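Local coordinates for TCR alpha chain (Gallus gallus, PDB 6LIR), which pairs with the TCR beta chain to form the chicken alpha-beta T-cell receptor, which recognises antigen, as in other vertebrates most likely peptide on MHC, at the interface of chains A and B. Coordinates in Å, arbitrary orientation; residue numbers count along the deposited sequence, not the author numbering. Chains: chain A, TCR alpha chain; chain B, TCR beta chain.

Contact 1: the interface of chains A and B. Residues chain A 31, 33, 97, 99; chain B 32, 97-99, 101.
A:Tyr33 meets the backbone of B:Leu99 in the pairing face of the two immunoglobulin V domains. The polar link comes first. The amide N of B:Leu99 donates a hydrogen bond to the phenol OH of A:Tyr33 at 3.0 Å, and the bond is nearly straight, 171° at the hydrogen. This bond should hold the tyrosine in place. The carbonyl O of B:Leu99 merely borders the ring edge, in the ring plane and 3.6 Å from CE2 of A:Tyr33.

The aromatic contacts follow. A:Phe99 and B:Phe101 are the phenylalanines of the J-segment FGXG motif, FGTG in chain A and FGQG in chain B. A:Phe99 and B:Tyr32 meet edge to face, their planes 84° apart. The CE2 edge of A:Phe99 points at the face of B:Tyr32 near its hydroxyl end, and that OH lies in the plane of the phenylalanine ring. B:Phe101 comes from the opposite direction, and its CZ lies 3.9 Å from CZ of A:Phe99. Its CE1 also touches CE2 of A:Tyr33, whose side chain lies nearly perpendicular to it. The rings of both chains therefore form one apolar cluster.

An aliphatic pair completes the patch. A:Leu97 and B:Leu99 meet end on, methyl to methyl. CG of A:Leu97 stands opposite the backbone N (chi1 -169°), which carries the methyl CD2 toward chain B. The methyl CD2 of A:Leu97 ends 3.8 Å from the methyl CD1 of B:Leu99.

Contact 2: the interface of chains A and B. Residues chain A 128-130, 170, 172; chain B 124, 140, 142, 182.
A:Met130 lies against B:Phe124 at the tightly packed centre of this constant-domain contact. CB of A:Met130 sits over the middle of the phenyl face, 3.5 Å from the ring centroid of B:Phe124. The chain then bends at chi2 and chi3 (75° and 70°), which brings the terminal methyl back toward the same ring. CE of A:Met130 is 3.5 Å from CE2 of B:Phe124. On the other side, CE of A:Met130 meets CG1 of B:Val140 at 3.6 Å. The methionine thus touches the phenylalanine at both ends of its side chain. An alanine in place of B:Phe124 would probably open a gap over CB of A:Met130 and leave its terminal methyl less firmly held.

A second apolar pair lies alongside. CD2 of B:Leu142 rests over the five-membered ring of A:Trp172, 3.8 Å from its centroid. The other methyl, CD1 of B:Leu142, comes to the indole nitrogen NE1 of A:Trp172 at 3.5 Å.

The watery side is looser. A water beside A:Thr170 and B:Thr182 bridges their hydroxyls. OG1 of A:Thr170 is 3.0 Å from this water, and OG1 of B:Thr182 is 2.9 Å from it. The methyl CG2 of B:Thr182 touches OG1 of A:Thr170 directly, at 3.6 Å.

In the fold, strands 128-134 and 164-174 of chain A face strands 120-124, 136-144 and 178-188 of chain B, sheet against sheet.

Contact 3: the interface of chains A and B. Residues chain A 154, 156, 166, 168; chain B 138, 165, 184, 186.
A:Val154, A:Val156, A:Ser166 and A:Leu168 have extended strand backbones, as do B:Arg184 and B:Arg186, whereas B:Gly165 sits in a loop with positive phi (81°). The site belongs to the paired immunoglobulin-like constant domains of the receptor. B:Arg186 is its main side chain. Its CG is opposite the backbone N (chi1 -162°) and the chain runs straight on to NE, carrying the guanidinium to A:Ser166. NH1 of B:Arg186 donates a hydrogen bond to the hydroxyl OG of A:Ser166 at 2.9 Å. The acceptor lies in the guanidinium plane, but the bond is bent, 138° at the hydrogen.

The carbon part of the arginine packs between apolar groups. CB of B:Arg186 is 3.7 Å from CG2 of A:Val156, the two side chains nearly perpendicular. CG2 of A:Val154 also touches CB of B:Arg186, at 3.9 Å. On another flank, CD2 of A:Leu168 nears CD of B:Arg186 at 4.1 Å.

A:Leu168 and B:Arg184 run past each other in opposite senses, CD1 of A:Leu168 3.9 Å from CB of B:Arg184. The same CD1 meets the methyl CG2 of B:Thr138 end on. In the loop, the carbonyl O of B:Gly165 abuts CG1 of A:Val154 at 3.5 Å.

Contact 1: the interface of chains A and B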
# COMPACT_ATOMS: atom_id res chain seq x y z
N GLN A 31 22.16 -3.91 2.83
CA GLN A 31 21.34 -2.74 2.59
C GLN A 31 19.95 -3.00 3.14
O GLN A 31 19.50 -4.15 3.23
CB GLN A 31 21.23 -2.40 1.09
CG GLN A 31 22.54 -2.00 0.44
CD GLN A 31 22.58 -2.34 -1.03
OE1 GLN A 31 23.53 -2.97 -1.50
NE2 GLN A 31 21.55 -1.93 -1.77
N TYR A 33 15.83 -1.46 2.83
CA TYR A 33 14.87 -0.67 2.08
C TYR A 33 13.55 -0.71 2.82
O TYR A 33 13.30 -1.59 3.65
CB TYR A 33 14.69 -1.20 0.65
CG TYR A 33 15.90 -1.10 -0.24
CD1 TYR A 33 16.97 -1.98 -0.11
CD2 TYR A 33 15.97 -0.13 -1.24
CE1 TYR A 33 18.08 -1.89 -0.94
CE2 TYR A 33 17.08 -0.03 -2.06
CZ TYR A 33 18.12 -0.91 -1.91
OH TYR A 33 19.22 -0.81 -2.74
N LEU A 97 22.59 -9.32 -5.61
CA LEU A 97 21.90 -8.84 -4.42
C LEU A 97 20.71 -9.76 -4.17
O LEU A 97 19.95 -10.07 -5.09
CB LEU A 97 21.45 -7.40 -4.64
CG LEU A 97 20.92 -6.58 -3.46
CD1 LEU A 97 22.05 -6.20 -2.53
CD2 LEU A 97 20.20 -5.33 -3.97
N PHE A 99 17.32 -10.26 -1.76
CA PHE A 99 16.40 -9.57 -0.87
C PHE A 99 15.78 -10.53 0.13
O PHE A 99 15.52 -11.70 -0.16
CB PHE A 99 15.29 -8.88 -1.66
CG PHE A 99 15.69 -7.54 -2.20
CD1 PHE A 99 15.51 -6.40 -1.45
CD2 PHE A 99 16.23 -7.43 -3.47
CE1 PHE A 99 15.87 -5.16 -1.95
CE2 PHE A 99 16.60 -6.20 -3.98
CZ PHE A 99 16.41 -5.06 -3.22
N TYR B 32 11.93 -6.86 -11.09
CA TYR B 32 11.78 -7.66 -9.88
C TYR B 32 10.33 -8.11 -9.77
O TYR B 32 9.41 -7.42 -10.22
CB TYR B 32 12.16 -6.87 -8.63
CG TYR B 32 13.64 -6.86 -8.32
CD1 TYR B 32 14.22 -7.88 -7.58
CD2 TYR B 32 14.46 -5.83 -8.77
CE1 TYR B 32 15.57 -7.89 -7.30
CE2 TYR B 32 15.82 -5.82 -8.49
CZ TYR B 32 16.37 -6.86 -7.75
OH TYR B 32 17.71 -6.87 -7.47
N THR B 97 25.50 -0.06 -4.34
CA THR B 97 25.04 1.24 -4.77
C THR B 97 23.52 1.15 -4.66
O THR B 97 22.94 0.16 -5.12
CB THR B 97 25.47 1.60 -6.20
OG1 THR B 97 26.77 1.06 -6.45
CG2 THR B 97 25.50 3.11 -6.41
N PRO B 98 22.87 2.14 -4.06
CA PRO B 98 21.42 2.03 -3.84
C PRO B 98 20.67 1.85 -5.16
O PRO B 98 21.01 2.44 -6.18
CB PRO B 98 21.06 3.35 -3.16
CG PRO B 98 22.14 4.29 -3.60
CD PRO B 98 23.38 3.46 -3.67
N LEU B 99 19.63 1.03 -5.11
CA LEU B 99 18.72 0.87 -6.23
C LEU B 99 17.58 1.88 -6.10
O LEU B 99 17.09 2.13 -4.99
CB LEU B 99 18.15 -0.55 -6.28
CG LEU B 99 19.06 -1.69 -6.73
CD1 LEU B 99 18.40 -3.03 -6.44
CD2 LEU B 99 19.39 -1.57 -8.21
N PHE B 101 13.76 2.46 -7.21
CA PHE B 101 12.67 1.62 -7.67
C PHE B 101 11.57 2.47 -8.26
O PHE B 101 11.38 3.63 -7.88
CB PHE B 101 12.09 0.79 -6.53
CG PHE B 101 12.90 -0.43 -6.18
CD1 PHE B 101 14.01 -0.32 -5.37
CD2 PHE B 101 12.54 -1.67 -6.66
CE1 PHE B 101 14.76 -1.44 -5.05
CE2 PHE B 101 13.27 -2.80 -6.34
CZ PHE B 101 14.39 -2.68 -5.53

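Contact 2: the interface of chains A and B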
# COMPACT_ATOMS: atom_id res chain seq x y z
N LEU A 128 -28.06 1.31 -0.13
CA LEU A 128 -26.81 0.87 0.46
C LEU A 128 -26.55 1.70 1.71
O LEU A 128 -26.86 2.89 1.73
CB LEU A 128 -25.63 1.02 -0.52
CG LEU A 128 -25.08 -0.22 -1.22
CD1 LEU A 128 -26.06 -0.75 -2.23
CD2 LEU A 128 -23.75 0.10 -1.88
N GLU A 129 -26.00 1.07 2.73
CA GLU A 129 -25.67 1.73 3.98
C GLU A 129 -24.26 1.36 4.40
O GLU A 129 -23.84 0.21 4.23
CB GLU A 129 -26.66 1.36 5.09
CG GLU A 129 -27.37 2.56 5.71
CD GLU A 129 -28.35 2.16 6.79
OE1 GLU A 129 -29.50 2.65 6.77
OE2 GLU A 129 -27.98 1.35 7.67
N MET A 130 -23.53 2.34 4.94
CA MET A 130 -22.16 2.13 5.39
C MET A 130 -22.08 2.36 6.89
O MET A 130 -22.57 3.38 7.40
CB MET A 130 -21.20 3.08 4.66
CG MET A 130 -19.75 3.01 5.13
SD MET A 130 -18.87 1.55 4.57
CE MET A 130 -18.73 1.89 2.81
N THR A 170 -14.98 0.19 8.90
CA THR A 170 -16.20 0.32 8.12
C THR A 170 -16.62 -1.04 7.57
O THR A 170 -15.79 -1.92 7.35
CB THR A 170 -16.04 1.28 6.93
OG1 THR A 170 -14.86 0.94 6.18
CG2 THR A 170 -15.95 2.72 7.39
N TRP A 172 -20.20 -2.43 4.93
CA TRP A 172 -21.35 -1.98 4.17
C TRP A 172 -22.16 -3.17 3.69
O TRP A 172 -21.63 -4.28 3.54
CB TRP A 172 -20.91 -1.14 2.96
CG TRP A 172 -20.12 -1.95 1.98
CD1 TRP A 172 -18.77 -2.18 2.01
CD2 TRP A 172 -20.62 -2.67 0.85
NE1 TRP A 172 -18.41 -2.98 0.96
CE2 TRP A 172 -19.53 -3.30 0.23
CE3 TRP A 172 -21.90 -2.83 0.30
CZ2 TRP A 172 -19.66 -4.08 -0.91
CZ3 TRP A 172 -22.03 -3.61 -0.84
CH2 TRP A 172 -20.92 -4.22 -1.43
N PHE B 124 -20.29 8.28 0.51
CA PHE B 124 -21.33 8.36 1.51
C PHE B 124 -21.32 9.74 2.14
O PHE B 124 -20.26 10.29 2.45
CB PHE B 124 -21.17 7.27 2.56
CG PHE B 124 -21.54 5.90 2.06
CD1 PHE B 124 -22.82 5.40 2.24
CD2 PHE B 124 -20.62 5.12 1.38
CE1 PHE B 124 -23.17 4.15 1.78
CE2 PHE B 124 -20.96 3.86 0.91
CZ PHE B 124 -22.24 3.38 1.11
N VAL B 140 -16.60 8.55 3.32
CA VAL B 140 -16.29 7.18 2.93
C VAL B 140 -16.59 7.03 1.45
O VAL B 140 -17.73 7.19 1.01
CB VAL B 140 -17.08 6.17 3.76
CG1 VAL B 140 -16.61 4.76 3.45
CG2 VAL B 140 -16.91 6.47 5.25
N LEU B 142 -16.63 4.29 -1.52
CA LEU B 142 -16.70 2.84 -1.70
C LEU B 142 -16.64 2.52 -3.19
O LEU B 142 -17.47 3.00 -3.97
CB LEU B 142 -17.97 2.27 -1.08
CG LEU B 142 -18.28 0.80 -1.40
CD1 LEU B 142 -17.28 -0.14 -0.73
CD2 LEU B 142 -19.70 0.43 -0.99
N THR B 182 -12.49 0.26 0.03
CA THR B 182 -13.00 1.39 0.78
C THR B 182 -11.88 2.37 1.09
O THR B 182 -10.77 1.96 1.43
CB THR B 182 -13.67 0.92 2.09
OG1 THR B 182 -14.72 -0.01 1.79
CG2 THR B 182 -14.25 2.10 2.86
O HOH W 1 -15.99 -1.02 4.14

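Contact 3: the interface of chains A and B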
# COMPACT_ATOMS: atom_id res chain seq x y z
N VAL A 154 -6.03 7.29 10.62
CA VAL A 154 -5.82 8.55 9.91
C VAL A 154 -5.45 9.62 10.93
O VAL A 154 -5.65 9.46 12.14
CB VAL A 154 -7.06 8.99 9.11
CG1 VAL A 154 -7.45 7.93 8.09
CG2 VAL A 154 -8.22 9.29 10.04
N VAL A 156 -5.98 13.85 11.58
CA VAL A 156 -6.72 15.04 11.21
C VAL A 156 -6.12 16.23 11.94
O VAL A 156 -5.80 16.14 13.13
CB VAL A 156 -8.23 14.91 11.52
CG1 VAL A 156 -8.98 16.17 11.09
CG2 VAL A 156 -8.79 13.69 10.81
N SER A 166 -6.72 8.74 14.84
CA SER A 166 -7.94 8.05 15.21
C SER A 166 -8.11 6.85 14.30
O SER A 166 -7.79 6.90 13.11
CB SER A 166 -9.16 8.98 15.09
OG SER A 166 -9.29 9.49 13.78
N LEU A 168 -10.47 4.00 12.37
CA LEU A 168 -11.75 3.94 11.69
C LEU A 168 -11.94 2.54 11.14
O LEU A 168 -11.01 1.98 10.55
CB LEU A 168 -11.84 4.95 10.53
CG LEU A 168 -11.43 6.41 10.76
CD1 LEU A 168 -11.33 7.14 9.42
CD2 LEU A 168 -12.41 7.10 11.68
N THR B 138 -16.14 12.33 8.41
CA THR B 138 -15.50 11.23 7.71
C THR B 138 -16.26 11.00 6.41
O THR B 138 -17.47 10.72 6.43
CB THR B 138 -15.47 9.96 8.56
OG1 THR B 138 -14.81 10.22 9.80
CG2 THR B 138 -14.73 8.85 7.82
N GLY B 165 -5.23 12.69 6.31
CA GLY B 165 -6.52 12.22 6.76
C GLY B 165 -7.12 11.12 5.92
O GLY B 165 -8.27 10.73 6.18
N ARG B 184 -11.41 6.17 3.32
CA ARG B 184 -11.99 7.16 4.20
C ARG B 184 -11.10 8.39 4.20
O ARG B 184 -9.87 8.28 4.33
CB ARG B 184 -12.17 6.61 5.61
CG ARG B 184 -13.27 5.56 5.70
CD ARG B 184 -12.81 4.29 6.40
NE ARG B 184 -11.66 3.68 5.74
CZ ARG B 184 -11.51 2.38 5.53
NH1 ARG B 184 -12.44 1.52 5.92
NH2 ARG B 184 -10.42 1.93 4.92
N ARG B 186 -11.02 11.70 6.50
CA ARG B 186 -11.55 12.38 7.68
C ARG B 186 -11.00 13.80 7.73
O ARG B 186 -9.78 14.00 7.67
CB ARG B 186 -11.20 11.62 8.97
CG ARG B 186 -12.08 12.04 10.16
CD ARG B 186 -11.92 11.13 11.37
NE ARG B 186 -13.09 11.22 12.24
CZ ARG B 186 -13.12 10.81 13.51
NH1 ARG B 186 -12.04 10.28 14.06
NH2 ARG B 186 -14.23 10.93 14.23

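Contact 2 and contact 3 are neighbours, with the centres of their C-alpha atoms about 14 Å apart. They share strand 164-174 of chain A and strands 136-144 and 178-188 of chain B. Contact 1 is separate: its centre is about 39 Å from that of contact 2 and about 33 Å from that of contact 3. It joins the V domains, while the other two join the constant domains. The two chains are therefore held together at both ends of the heterodimer. Pairing at contact 1 probably helps set how the antigen-binding loops are placed, and the other two probably steady the membrane-proximal part.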